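PDB 3Q69: probable Zn binding protein from Lactobacillus acidophilus, which probably binds mucus, the piece here being a MucBP (Muc B2-like) domain of a longer protein. Local coordinates for residues V83-S87 with K88-D92. Residues are numbered along the deposited sequence; the frame is centred on the assembly and turned at random.
Sequences VTVDS and KNFLD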
loop_
_atom_site.group_PDB
_atom_site.type_symbol
_atom_site.label_atom_id
_atom_site.label_comp_id
_atom_site.label_asym_id
_atom_site.label_seq_id
_atom_site.Cartn_x
_atom_site.Cartn_y
_atom_site.Cartn_z
ATOM N N VAL A 83 3.728 0.772 6.021
ATOM C CA VAL A 83 2.827 -0.371 6.006
ATOM C C VAL A 83 3.577 -1.608 6.465
ATOM O O VAL A 83 4.670 -1.875 5.999
ATOM C CB VAL A 83 2.253 -0.622 4.589
ATOM C CG1 VAL A 83 1.487 -1.915 4.542
ATOM C CG2 VAL A 83 1.375 0.517 4.199
ATOM N N THR A 84 2.989 -2.338 7.401
ATOM C CA THR A 84 3.589 -3.544 7.928
ATOM C C THR A 84 2.676 -4.740 7.705
ATOM O O THR A 84 1.448 -4.654 7.828
ATOM C CB THR A 84 3.885 -3.428 9.437
ATOM O OG1 THR A 84 4.908 -2.449 9.649
ATOM C CG2 THR A 84 4.409 -4.769 9.974
ATOM N N VAL A 85 3.301 -5.856 7.356
ATOM C CA VAL A 85 2.594 -7.100 7.120
ATOM C C VAL A 85 3.348 -8.118 7.950
ATOM O O VAL A 85 4.567 -8.195 7.888
ATOM C CB VAL A 85 2.667 -7.540 5.647
ATOM C CG1 VAL A 85 2.121 -8.991 5.510
ATOM C CG2 VAL A 85 1.893 -6.596 4.782
ATOM N N ASP A 86 2.627 -8.887 8.742
ATOM C CA ASP A 86 3.249 -9.897 9.584
ATOM C C ASP A 86 2.612 -11.248 9.290
ATOM O O ASP A 86 1.541 -11.354 8.667
ATOM C CB ASP A 86 3.088 -9.534 11.064
ATOM C CG ASP A 86 1.703 -9.020 11.378
ATOM O OD1 ASP A 86 0.721 -9.748 11.114
ATOM O OD2 ASP A 86 1.586 -7.881 11.877
ATOM N N SER A 87 3.284 -12.296 9.735
ATOM C CA SER A 87 2.788 -13.639 9.499
ATOM C C SER A 87 1.373 -13.921 10.028
ATOM O O SER A 87 0.574 -14.571 9.354
ATOM C CB SER A 87 3.764 -14.633 10.096
ATOM O OG SER A 87 3.424 -15.951 9.734
ATOM N N LYS A 88 1.062 -13.420 11.220
ATOM C CA LYS A 88 -0.246 -13.638 11.852
ATOM C C LYS A 88 -1.447 -12.983 11.200
ATOM O O LYS A 88 -2.580 -13.392 11.446
ATOM C CB LYS A 88 -0.222 -13.209 13.325
ATOM C CG LYS A 88 0.202 -14.319 14.297
ATOM C CD LYS A 88 1.698 -14.269 14.591
ATOM C CE LYS A 88 2.044 -13.107 15.531
ATOM N NZ LYS A 88 3.424 -13.242 16.054
ATOM N N ASN A 89 -1.217 -11.966 10.385
ATOM C CA ASN A 89 -2.315 -11.268 9.727
ATOM C C ASN A 89 -1.910 -11.071 8.272
ATOM O O ASN A 89 -2.251 -10.060 7.643
ATOM C CB ASN A 89 -2.553 -9.907 10.403
ATOM C CG ASN A 89 -2.652 -10.013 11.931
ATOM O OD1 ASN A 89 -3.593 -10.601 12.468
ATOM N ND2 ASN A 89 -1.673 -9.445 12.629
ATOM N N PHE A 90 -1.204 -12.058 7.732
ATOM C CA PHE A 90 -0.722 -11.957 6.358
ATOM C C PHE A 90 -1.807 -11.732 5.308
ATOM O O PHE A 90 -1.656 -10.895 4.409
ATOM C CB PHE A 90 0.090 -13.201 5.978
ATOM C CG PHE A 90 0.921 -13.013 4.744
ATOM C CD1 PHE A 90 0.351 -13.155 3.473
ATOM C CD2 PHE A 90 2.256 -12.649 4.847
ATOM C CE1 PHE A 90 1.093 -12.924 2.333
ATOM C CE2 PHE A 90 3.026 -12.408 3.693
ATOM C CZ PHE A 90 2.439 -12.550 2.438
ATOM N N LEU A 91 -2.914 -12.455 5.438
ATOM C CA LEU A 91 -4.006 -12.380 4.460
ATOM C C LEU A 91 -4.988 -11.223 4.614
ATOM O O LEU A 91 -6.123 -11.315 4.137
ATOM C CB LEU A 91 -4.814 -13.688 4.475
ATOM C CG LEU A 91 -4.069 -15.007 4.274
ATOM C CD1 LEU A 91 -4.875 -16.153 4.877
ATOM C CD2 LEU A 91 -3.822 -15.237 2.784
ATOM N N ASP A 92 -4.579 -10.138 5.262
ATOM C CA ASP A 92 -5.483 -9.011 5.452
ATOM C C ASP A 92 -5.134 -7.781 4.616
ATOM O O ASP A 92 -4.069 -7.204 4.760
ATOM C CB ASP A 92 -5.534 -8.642 6.933
ATOM C CG ASP A 92 -6.101 -9.762 7.794
ATOM O OD1 ASP A 92 -7.235 -10.206 7.526
ATOM O OD2 ASP A 92 -5.418 -10.201 8.742
HETATM O O HOH W 1 -0.246 -8.241 7.891
#
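Asp86 CG sits between its own backbone N and carbonyl carbon (chi1 42°) and Asn89 CG lies beside its own backbone N, which brings carboxylate and amide together with their planes 70° apart. Asn89 ND2 gives a hydrogen bond to Asp86 OD1 (2.8 Å) on the syn side, 24° out of the carboxylate plane. Asn89 N bonds weakly both to the same Asp86 OD1 (3.0 Å) and to Asp86 O (3.3 Å), so this one N-H is shared between side chain and main chain. With an alanine in place of Asp86, the Asn89 amide would probably lose this acceptor, and the turn would be left to weak backbone bonds. A water bridges the same two residues, accepting from Asp86 N (3.1 Å) and donating to Asn89 O (2.7 Å). On the buried side Val85 CG1 packs obliquely against the Phe90 ring, 3.7 Å from Phe90 CD2, while Gln9 of strand 2-19 touches both side chains. Lys88 reaches away to Ser52 O. Asp86 to Asn89 forms a type I beta turn at the end of strand 77-86, its first side chain also bonding the N-H of the fourth residue; a second type I turn, Asn89 to Asp92, shares Asn89 with it.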